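Local atomic coordinates of BPH (Thiobacillus denitrificans, PDB entry 5OVS), a protein that assembles as a tetradecameric double ring and, as a bacterial homologue of the proteasome, probably hydrolyses peptide bonds inside its central cavity. Residues Ala59-Ser64 with Asn82-Ala87; Lys55-Asp60 with Glu90-Gln95. One frame throughout, in Å; residues are numbered along the deposited sequence.

Both contacts join the same two elements, helix 54-64 and the region of helix 74-91, and lie on the same side of the subunit with centres about 7 Å apart. Contact 1 is partly buried and has no hydrogen bond across the gap, mostly carbon packing: a tyrosine from the shorter helix reaches the longer one. Contact 2, more deeply buried, reverses the direction, since its tyrosine comes from the end of the helix 74-91 region, and it adds a hydrogen bond to a methyl-on-ring contact. The two tyrosines also touch, Tyr61 N lying 3.5 Å from Tyr92 OH in simple packing. Both contacts border neighbouring subunits, contact 2 through more residues.

Contact 1. Residues Ala59-Ser64 with Asn82-Ala87; sequences ADYFAS and NTLHGA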
loop_
_atom_site.group_PDB
_atom_site.type_symbol
_atom_site.label_atom_id
_atom_site.label_comp_id
_atom_site.label_asym_id
_atom_site.label_seq_id
_atom_site.Cartn_x
_atom_site.Cartn_y
_atom_site.Cartn_z
ATOM N N ALA K 59 33.533 7.084 -22.734
ATOM C CA ALA K 59 34.424 7.468 -23.837
ATOM C C ALA K 59 34.168 8.898 -24.302
ATOM O O ALA K 59 35.094 9.684 -24.445
ATOM C CB ALA K 59 34.269 6.501 -24.997
ATOM N N ASP K 60 32.903 9.218 -24.538
ATOM C CA ASP K 60 32.457 10.583 -24.832
ATOM C C ASP K 60 32.965 11.547 -23.762
ATOM O O ASP K 60 33.659 12.528 -24.055
ATOM C CB ASP K 60 30.930 10.616 -24.881
ATOM C CG ASP K 60 30.380 11.891 -25.456
ATOM O OD1 ASP K 60 30.302 11.992 -26.697
ATOM O OD2 ASP K 60 29.977 12.776 -24.681
ATOM N N TYR K 61 32.645 11.250 -22.512
ATOM C CA TYR K 61 33.049 12.107 -21.409
ATOM C C TYR K 61 34.564 12.352 -21.386
ATOM O O TYR K 61 35.011 13.499 -21.317
ATOM C CB TYR K 61 32.592 11.521 -20.074
ATOM C CG TYR K 61 33.004 12.367 -18.896
ATOM C CD1 TYR K 61 32.390 13.594 -18.646
ATOM C CD2 TYR K 61 34.023 11.953 -18.038
ATOM C CE1 TYR K 61 32.774 14.380 -17.569
ATOM C CE2 TYR K 61 34.414 12.726 -16.960
ATOM C CZ TYR K 61 33.789 13.938 -16.726
ATOM O OH TYR K 61 34.178 14.703 -15.651
ATOM N N PHE K 62 35.344 11.276 -21.446
ATOM C CA PHE K 62 36.798 11.382 -21.301
ATOM C C PHE K 62 37.452 11.995 -22.529
ATOM O O PHE K 62 38.476 12.670 -22.408
ATOM C CB PHE K 62 37.429 10.024 -20.942
ATOM C CG PHE K 62 37.122 9.563 -19.533
ATOM C CD1 PHE K 62 37.436 10.363 -18.435
ATOM C CD2 PHE K 62 36.523 8.325 -19.297
ATOM C CE1 PHE K 62 37.156 9.939 -17.138
ATOM C CE2 PHE K 62 36.240 7.902 -18.004
ATOM C CZ PHE K 62 36.560 8.706 -16.925
ATOM N N ALA K 63 36.858 11.779 -23.703
ATOM C CA ALA K 63 37.294 12.453 -24.928
ATOM C C ALA K 63 37.071 13.968 -24.849
ATOM O O ALA K 63 37.885 14.750 -25.363
ATOM C CB ALA K 63 36.580 11.878 -26.140
ATOM N N SER K 64 35.981 14.384 -24.202
ATOM C CA SER K 64 35.663 15.808 -24.089
ATOM C C SER K 64 36.597 16.571 -23.138
ATOM O O SER K 64 36.773 17.780 -23.288
ATOM C CB SER K 64 34.197 16.010 -23.683
ATOM O OG SER K 64 33.944 15.550 -22.368
ATOM N N ASN K 82 34.082 11.290 -8.742
ATOM C CA ASN K 82 33.144 12.212 -8.113
ATOM C C ASN K 82 32.704 13.314 -9.070
ATOM O O ASN K 82 31.538 13.648 -9.112
ATOM C CB ASN K 82 33.727 12.827 -6.845
ATOM C CG ASN K 82 32.656 13.423 -5.955
ATOM O OD1 ASN K 82 31.825 12.699 -5.400
ATOM N ND2 ASN K 82 32.660 14.738 -5.823
ATOM N N THR K 83 33.646 13.869 -9.835
ATOM C CA THR K 83 33.337 14.831 -10.897
ATOM C C THR K 83 32.508 14.163 -12.007
ATOM O O THR K 83 31.505 14.713 -12.438
ATOM C CB THR K 83 34.633 15.446 -11.487
ATOM O OG1 THR K 83 35.297 16.211 -10.475
ATOM C CG2 THR K 83 34.353 16.355 -12.674
ATOM N N LEU K 84 32.917 12.979 -12.455
ATOM C CA LEU K 84 32.149 12.224 -13.450
ATOM C C LEU K 84 30.691 12.096 -13.053
ATOM O O LEU K 84 29.811 12.297 -13.882
ATOM C CB LEU K 84 32.726 10.821 -13.651
ATOM C CG LEU K 84 31.848 9.798 -14.394
ATOM C CD1 LEU K 84 31.605 10.234 -15.824
ATOM C CD2 LEU K 84 32.506 8.437 -14.390
ATOM N N HIS K 85 30.436 11.762 -11.787
ATOM C CA HIS K 85 29.065 11.522 -11.335
ATOM C C HIS K 85 28.165 12.743 -11.555
ATOM O O HIS K 85 26.986 12.607 -11.922
ATOM C CB HIS K 85 29.028 11.118 -9.863
ATOM C CG HIS K 85 27.654 10.802 -9.378
ATOM N ND1 HIS K 85 27.022 9.617 -9.673
ATOM C CD2 HIS K 85 26.768 11.540 -8.670
ATOM C CE1 HIS K 85 25.810 9.631 -9.150
ATOM N NE2 HIS K 85 25.632 10.784 -8.531
ATOM N N GLY K 86 28.729 13.929 -11.332
ATOM C CA GLY K 86 28.031 15.186 -11.569
ATOM C C GLY K 86 27.730 15.403 -13.035
ATOM O O GLY K 86 26.715 15.995 -13.371
ATOM N N ALA K 87 28.614 14.922 -13.903
ATOM C CA ALA K 87 28.364 14.952 -15.343
ATOM C C ALA K 87 27.342 13.894 -15.779
ATOM O O ALA K 87 26.560 14.146 -16.690
ATOM C CB ALA K 87 29.666 14.785 -16.109
#
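Tyr61 spans the gap to Thr83, Leu84 and Ala87, joining the paired helices 54-64 and 74-91 that flank one side of the proteasome-type sandwich fold. The short segments are steeply inclined, with 113° between their directions, and their axes come no closer than 11.6 Å. Across that separation Tyr61 covers most of the distance, met by Leu84 and Ala87. With CG anti to the backbone N (chi1 179°), its ring extends straight toward the second helix. Leu84 CD1 sits over one ring face, 4.0 Å from the centroid and 21° off the normal, a CH-pi contact. Ala87 CB meets another part of the ring, 3.5 Å from Tyr61 CE1, at an oblique approach. Phe62 CE1 lies at the edge of the Tyr61 ring, in its plane, and Tyr61 CD2 stands 3.7 Å above the Phe62 ring plane, toward its rim, while the Phe62 ring itself packs on Val80 and Trp81 of helix 74-91. Beyond the interface, Asn82 ND2 donates to His91 O of a neighbouring subunit, which places this helix at a subunit interface. At the end of the first segment, Ser64 OG turns back on its own helix and donates to Tyr61 O. At the far end of the tyrosine, the side chains of Tyr61 and Thr83 meet at about a right angle, Tyr61 OH lying 3.4 Å from Thr83 CG2.

Contact 2. Residues Lys55-Asp60 with Glu90-Gln95; sequences KLILAD and EHYYLQ
Ile57 and Tyr92 mark the nearest backbone approach, their CA atoms 7.1 Å apart, beside helix 54-64. The two side chains run past each other in opposite directions. Ile57 CG2 lies over one face of the Tyr92 ring, 3.6 Å from its centroid and 15° off the normal, so a CH-pi contact is met; its closest ring atom is Tyr92 CG, 3.5 Å away. His91 CB lies over the rim of the opposite face, leaving the ring held between two aliphatic groups. Tyr92 CG lies beside the backbone N (chi1 -58°), which sends the phenol toward Asp60. There Tyr92 OH donates to Asp60 OD2 at 2.7 Å, using the anti lone pair of that oxygen; OD2 sits at the ring edge, in its plane, whereas the carboxylate is turned 86° from the ring. Phe78 of a neighbouring subunit packs on Ile57, so the contact lies next to a subunit boundary. A phenylalanine in place of Tyr92 would probably leave Asp60 OD2 without this donor and the ring less firmly fixed in rotation. The bond ties the phenol to one carboxylate oxygen and, by donating to it, is likely to favour the ionised form.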
loop_
_atom_site.group_PDB
_atom_site.type_symbol
_atom_site.label_atom_id
_atom_site.label_comp_id
_atom_site.label_asym_id
_atom_site.label_seq_id
_atom_site.Cartn_x
_atom_site.Cartn_y
_atom_site.Cartn_z
ATOM N N LYS K 55 29.662 2.593 -21.432
ATOM C CA LYS K 55 30.924 2.608 -22.172
ATOM C C LYS K 55 30.946 3.738 -23.215
ATOM O O LYS K 55 31.997 4.332 -23.478
ATOM C CB LYS K 55 31.223 1.233 -22.796
ATOM C CG LYS K 55 30.204 0.729 -23.805
ATOM C CD LYS K 55 30.850 -0.230 -24.784
ATOM C CE LYS K 55 29.834 -0.952 -25.640
ATOM N NZ LYS K 55 29.246 -2.104 -24.906
ATOM N N LEU K 56 29.777 4.046 -23.768
ATOM C CA LEU K 56 29.630 5.132 -24.737
ATOM C C LEU K 56 29.664 6.458 -24.005
ATOM O O LEU K 56 30.361 7.400 -24.418
ATOM C CB LEU K 56 28.321 4.993 -25.498
ATOM C CG LEU K 56 28.147 3.622 -26.154
ATOM C CD1 LEU K 56 26.693 3.359 -26.498
ATOM C CD2 LEU K 56 29.041 3.499 -27.376
ATOM N N ILE K 57 28.930 6.524 -22.897
ATOM C CA ILE K 57 28.962 7.724 -22.064
ATOM C C ILE K 57 30.406 8.040 -21.666
ATOM O O ILE K 57 30.871 9.164 -21.875
ATOM C CB ILE K 57 28.060 7.611 -20.815
ATOM C CG1 ILE K 57 26.583 7.612 -21.218
ATOM C CG2 ILE K 57 28.292 8.783 -19.867
ATOM C CD1 ILE K 57 25.628 7.224 -20.108
ATOM N N LEU K 58 31.122 7.043 -21.144
ATOM C CA LEU K 58 32.454 7.283 -20.560
ATOM C C LEU K 58 33.507 7.722 -21.565
ATOM O O LEU K 58 34.267 8.634 -21.280
ATOM C CB LEU K 58 32.943 6.067 -19.772
ATOM C CG LEU K 58 32.187 5.652 -18.495
ATOM C CD1 LEU K 58 33.182 5.139 -17.462
ATOM C CD2 LEU K 58 31.361 6.765 -17.871
ATOM N N ALA K 59 33.533 7.084 -22.734
ATOM C CA ALA K 59 34.424 7.468 -23.837
ATOM C C ALA K 59 34.168 8.898 -24.302
ATOM O O ALA K 59 35.094 9.684 -24.445
ATOM C CB ALA K 59 34.269 6.501 -24.997
ATOM N N ASP K 60 32.903 9.218 -24.538
ATOM C CA ASP K 60 32.457 10.583 -24.832
ATOM C C ASP K 60 32.965 11.547 -23.762
ATOM O O ASP K 60 33.659 12.528 -24.055
ATOM C CB ASP K 60 30.930 10.616 -24.881
ATOM C CG ASP K 60 30.380 11.891 -25.456
ATOM O OD1 ASP K 60 30.302 11.992 -26.697
ATOM O OD2 ASP K 60 29.977 12.776 -24.681
ATOM N N GLU K 90 24.080 15.527 -14.968
ATOM C CA GLU K 90 23.837 16.774 -15.681
ATOM C C GLU K 90 23.700 16.630 -17.194
ATOM O O GLU K 90 22.860 17.286 -17.782
ATOM C CB GLU K 90 24.938 17.785 -15.377
ATOM C CG GLU K 90 24.574 19.195 -15.825
ATOM C CD GLU K 90 25.752 20.142 -15.815
ATOM O OE1 GLU K 90 26.831 19.749 -15.316
ATOM O OE2 GLU K 90 25.591 21.280 -16.315
ATOM N N HIS K 91 24.525 15.799 -17.824
ATOM C CA HIS K 91 24.548 15.701 -19.289
ATOM C C HIS K 91 24.073 14.384 -19.868
ATOM O O HIS K 91 23.735 14.346 -21.036
ATOM C CB HIS K 91 25.957 15.966 -19.820
ATOM C CG HIS K 91 26.560 17.238 -19.312
ATOM N ND1 HIS K 91 26.167 18.480 -19.764
ATOM C CD2 HIS K 91 27.519 17.461 -18.382
ATOM C CE1 HIS K 91 26.861 19.415 -19.137
ATOM N NE2 HIS K 91 27.690 18.823 -18.293
ATOM N N TYR K 92 24.065 13.308 -19.088
ATOM C CA TYR K 92 23.812 11.971 -19.642
ATOM C C TYR K 92 22.596 11.250 -19.037
ATOM O O TYR K 92 22.403 10.051 -19.265
ATOM C CB TYR K 92 25.065 11.088 -19.521
ATOM C CG TYR K 92 26.309 11.646 -20.197
ATOM C CD1 TYR K 92 26.516 11.491 -21.561
ATOM C CD2 TYR K 92 27.285 12.308 -19.459
ATOM C CE1 TYR K 92 27.655 11.998 -22.173
ATOM C CE2 TYR K 92 28.429 12.808 -20.057
ATOM C CZ TYR K 92 28.608 12.654 -21.410
ATOM O OH TYR K 92 29.744 13.155 -21.991
ATOM N N TYR K 93 21.782 11.987 -18.287
ATOM C CA TYR K 93 20.450 11.527 -17.883
ATOM C C TYR K 93 20.451 10.299 -16.963
ATOM O O TYR K 93 19.612 9.404 -17.085
ATOM C CB TYR K 93 19.581 11.305 -19.127
ATOM C CG TYR K 93 19.617 12.503 -20.058
ATOM C CD1 TYR K 93 18.963 13.698 -19.714
ATOM C CD2 TYR K 93 20.317 12.460 -21.258
ATOM C CE1 TYR K 93 19.002 14.808 -20.546
ATOM C CE2 TYR K 93 20.360 13.569 -22.097
ATOM C CZ TYR K 93 19.702 14.739 -21.734
ATOM O OH TYR K 93 19.743 15.842 -22.558
ATOM N N LEU K 94 21.401 10.292 -16.029
ATOM C CA LEU K 94 21.469 9.291 -14.974
ATOM C C LEU K 94 20.315 9.495 -14.002
ATOM O O LEU K 94 19.933 10.630 -13.742
ATOM C CB LEU K 94 22.783 9.457 -14.216
ATOM C CG LEU K 94 23.096 8.394 -13.167
ATOM C CD1 LEU K 94 23.610 7.141 -13.857
ATOM C CD2 LEU K 94 24.121 8.910 -12.181
ATOM N N GLN K 95 19.776 8.407 -13.451
ATOM C CA GLN K 95 18.722 8.504 -12.423
ATOM C C GLN K 95 19.220 8.228 -11.003
ATOM O O GLN K 95 19.949 7.265 -10.769
ATOM C CB GLN K 95 17.575 7.567 -12.775
ATOM C CG GLN K 95 16.935 7.921 -14.109
ATOM C CD GLN K 95 15.470 7.555 -14.190
ATOM O OE1 GLN K 95 15.092 6.392 -14.024
ATOM N NE2 GLN K 95 14.633 8.545 -14.460
#